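Local coordinates for protein phosphoribosylaminoimidazole-succinocarboxamide synthase (Ehrlichia chaffeensis str. Arkansas, PDB 3KRE) that catalyses the ATP-dependent joining of L-aspartate to carboxyaminoimidazole ribonucleotide, giving SAICAR on the de novo purine pathway to IMP, at residues 64-70 / 246-251. Numbering follows the deposited sequence.
Sequences IHEKGIL and VIEGYR. With EDO (1,2-ethanediol), chain J.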
loop_
_atom_site.group_PDB
_atom_site.type_symbol
_atom_site.label_atom_id
_atom_site.label_comp_id
_atom_site.label_asym_id
_atom_site.label_seq_id
_atom_site.Cartn_x
_atom_site.Cartn_y
_atom_site.Cartn_z
ATOM N N ILE A 64 0.859 -14.883 -10.516
ATOM C CA ILE A 64 -0.609 -14.802 -10.564
ATOM C C ILE A 64 -0.963 -13.946 -11.784
ATOM O O ILE A 64 -0.975 -12.702 -11.725
ATOM C CB ILE A 64 -1.213 -14.144 -9.299
ATOM C CG1 ILE A 64 -0.676 -14.764 -8.008
ATOM C CG2 ILE A 64 -2.787 -14.156 -9.298
ATOM C CD1 ILE A 64 -0.947 -16.179 -7.855
ATOM N N HIS A 65 -1.291 -14.598 -12.892
ATOM C CA HIS A 65 -1.534 -13.879 -14.118
ATOM C C HIS A 65 -2.611 -12.819 -13.896
ATOM O O HIS A 65 -3.651 -13.090 -13.277
ATOM C CB HIS A 65 -1.945 -14.790 -15.262
ATOM C CG HIS A 65 -2.313 -14.042 -16.492
ATOM N ND1 HIS A 65 -1.411 -13.241 -17.151
ATOM C CD2 HIS A 65 -3.498 -13.876 -17.115
ATOM C CE1 HIS A 65 -2.011 -12.664 -18.176
ATOM N NE2 HIS A 65 -3.274 -13.046 -18.190
ATOM N N GLU A 66 -2.313 -11.619 -14.391
ATOM C CA GLU A 66 -3.192 -10.435 -14.316
ATOM C C GLU A 66 -3.186 -9.653 -12.996
ATOM O O GLU A 66 -3.781 -8.556 -12.941
ATOM C CB GLU A 66 -4.628 -10.820 -14.678
ATOM C CG GLU A 66 -5.443 -9.717 -15.188
ATOM C CD GLU A 66 -6.878 -10.107 -15.519
ATOM O OE1 GLU A 66 -7.248 -11.304 -15.424
ATOM O OE2 GLU A 66 -7.632 -9.174 -15.878
ATOM N N LYS A 67 -2.519 -10.160 -11.958
ATOM C CA LYS A 67 -2.543 -9.498 -10.649
ATOM C C LYS A 67 -1.983 -8.089 -10.769
ATOM O O LYS A 67 -2.517 -7.144 -10.190
ATOM C CB LYS A 67 -1.769 -10.320 -9.632
ATOM C CG LYS A 67 -1.330 -9.640 -8.378
ATOM C CD LYS A 67 -0.173 -10.410 -7.788
ATOM C CE LYS A 67 0.509 -9.628 -6.769
ATOM N NZ LYS A 67 1.469 -8.634 -7.279
ATOM N N GLY A 68 -0.932 -7.918 -11.559
ATOM C CA GLY A 68 -0.364 -6.576 -11.728
ATOM C C GLY A 68 -1.241 -5.588 -12.439
ATOM O O GLY A 68 -1.214 -4.387 -12.149
ATOM N N ILE A 69 -1.982 -6.079 -13.425
ATOM C CA ILE A 69 -2.910 -5.250 -14.140
ATOM C C ILE A 69 -3.972 -4.742 -13.181
ATOM O O ILE A 69 -4.278 -3.549 -13.132
ATOM C CB ILE A 69 -3.535 -6.020 -15.326
ATOM C CG1 ILE A 69 -2.444 -6.298 -16.383
ATOM C CG2 ILE A 69 -4.731 -5.233 -15.918
ATOM C CD1 ILE A 69 -2.881 -7.214 -17.529
ATOM N N LEU A 70 -4.549 -5.648 -12.403
ATOM C CA LEU A 70 -5.574 -5.233 -11.468
ATOM C C LEU A 70 -5.031 -4.291 -10.386
ATOM O O LEU A 70 -5.676 -3.292 -10.049
ATOM C CB LEU A 70 -6.276 -6.448 -10.851
ATOM C CG LEU A 70 -7.014 -7.348 -11.818
ATOM C CD1 LEU A 70 -7.530 -8.561 -11.009
ATOM C CD2 LEU A 70 -8.163 -6.572 -12.501
ATOM N N VAL A 246 -7.278 -16.391 -5.937
ATOM C CA VAL A 246 -6.539 -15.151 -5.670
ATOM C C VAL A 246 -6.936 -14.062 -6.653
ATOM O O VAL A 246 -7.329 -12.953 -6.249
ATOM C CB VAL A 246 -5.005 -15.421 -5.678
ATOM C CG1 VAL A 246 -4.189 -14.105 -5.597
ATOM C CG2 VAL A 246 -4.655 -16.455 -4.538
ATOM N N ILE A 247 -6.902 -14.381 -7.946
ATOM C CA ILE A 247 -7.171 -13.347 -8.926
ATOM C C ILE A 247 -8.624 -12.912 -8.828
ATOM O O ILE A 247 -8.919 -11.736 -8.987
ATOM C CB ILE A 247 -6.774 -13.763 -10.357
ATOM C CG1 ILE A 247 -6.654 -12.535 -11.283
ATOM C CG2 ILE A 247 -7.777 -14.803 -10.879
ATOM C CD1 ILE A 247 -5.545 -11.549 -10.909
ATOM N N GLU A 248 -9.518 -13.856 -8.535
ATOM C CA GLU A 248 -10.936 -13.543 -8.370
ATOM C C GLU A 248 -11.157 -12.527 -7.247
ATOM O O GLU A 248 -12.016 -11.647 -7.354
ATOM C CB GLU A 248 -11.741 -14.823 -8.108
ATOM C CG GLU A 248 -11.907 -15.703 -9.346
ATOM C CD GLU A 248 -10.694 -16.580 -9.710
ATOM O OE1 GLU A 248 -9.723 -16.639 -8.926
ATOM O OE2 GLU A 248 -10.710 -17.232 -10.802
ATOM N N GLY A 249 -10.403 -12.634 -6.168
ATOM C CA GLY A 249 -10.548 -11.647 -5.076
ATOM C C GLY A 249 -10.109 -10.276 -5.539
ATOM O O GLY A 249 -10.806 -9.307 -5.359
ATOM N N TYR A 250 -8.964 -10.200 -6.207
ATOM C CA TYR A 250 -8.464 -8.908 -6.697
ATOM C C TYR A 250 -9.432 -8.341 -7.734
ATOM O O TYR A 250 -9.675 -7.137 -7.752
ATOM C CB TYR A 250 -7.090 -9.045 -7.339
ATOM C CG TYR A 250 -5.927 -9.290 -6.390
ATOM C CD1 TYR A 250 -4.761 -8.558 -6.512
ATOM C CD2 TYR A 250 -6.000 -10.217 -5.356
ATOM C CE1 TYR A 250 -3.670 -8.761 -5.650
ATOM C CE2 TYR A 250 -4.907 -10.425 -4.484
ATOM C CZ TYR A 250 -3.744 -9.716 -4.669
ATOM O OH TYR A 250 -2.686 -9.916 -3.812
ATOM N N ARG A 251 -9.990 -9.204 -8.577
ATOM C CA ARG A 251 -10.960 -8.756 -9.578
ATOM C C ARG A 251 -12.259 -8.284 -8.948
ATOM O O ARG A 251 -12.858 -7.297 -9.392
ATOM C CB ARG A 251 -11.270 -9.837 -10.612
ATOM C CG ARG A 251 -11.808 -9.257 -11.915
ATOM C CD ARG A 251 -12.125 -10.343 -12.924
ATOM N NE ARG A 251 -10.892 -10.951 -13.438
ATOM C CZ ARG A 251 -10.515 -12.215 -13.277
ATOM N NH1 ARG A 251 -11.267 -13.089 -12.610
ATOM N NH2 ARG A 251 -9.375 -12.616 -13.813
HETATM C C1 EDO J . -8.238 -19.437 -9.786
HETATM O O1 EDO J . -7.647 -18.209 -9.403
HETATM C C2 EDO J . -7.916 -20.615 -8.865
HETATM O O2 EDO J . -7.217 -20.320 -7.678
HETATM O O HOH W 1 -9.773 -9.256 -14.758
#
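Ile247 pushes its CD1 methyl into the start of helix 67-84, 3.6 Å from Leu70 CD1 and 3.4 Å from His65 O. Its CG1 lies anti to the backbone N (chi1 -162°), which carries this longer branch across the gap, and its slim end fits against the backbone of the turn. The Leu70 side chain crosses that of Ile247 at about a right angle, and its CD1 also lies 3.7 Å from Tyr250 CB and meets the backbone N of Arg251, so one leucine methyl touches about one turn of helix 246-257. Before the turn, Ile64 CG2 rests on Val246 CG1 at 4.0 Å.

At the more polar margin the long Arg251 chain brings its guanidinium to the extended Glu66 carboxylate, and NH2 donates to Glu66 OE1 (3.0 Å, 158°). This salt bridge is carried by one hydrogen bond; the planes, 44° apart, are consistent with one-point rather than side-on pairing.

A type II turn from Ile64 to Lys67 delivers Glu66 to the N-cap of helix 67-84, and Asp51 takes the NH groups of Glu66 and Gly68. Lys67 lays its CG obliquely against the Tyr250 ring, 3.7 Å from CE1, while its ammonium goes on to Glu52 O and to a salt bridge with Asp221 OD2, whose OD1 is bonded to Tyr250 OH. The two helices are thus joined by an aliphatic centre, one direct salt bridge and an indirect link through Asp221, which probably stabilises the lysine's positive charge.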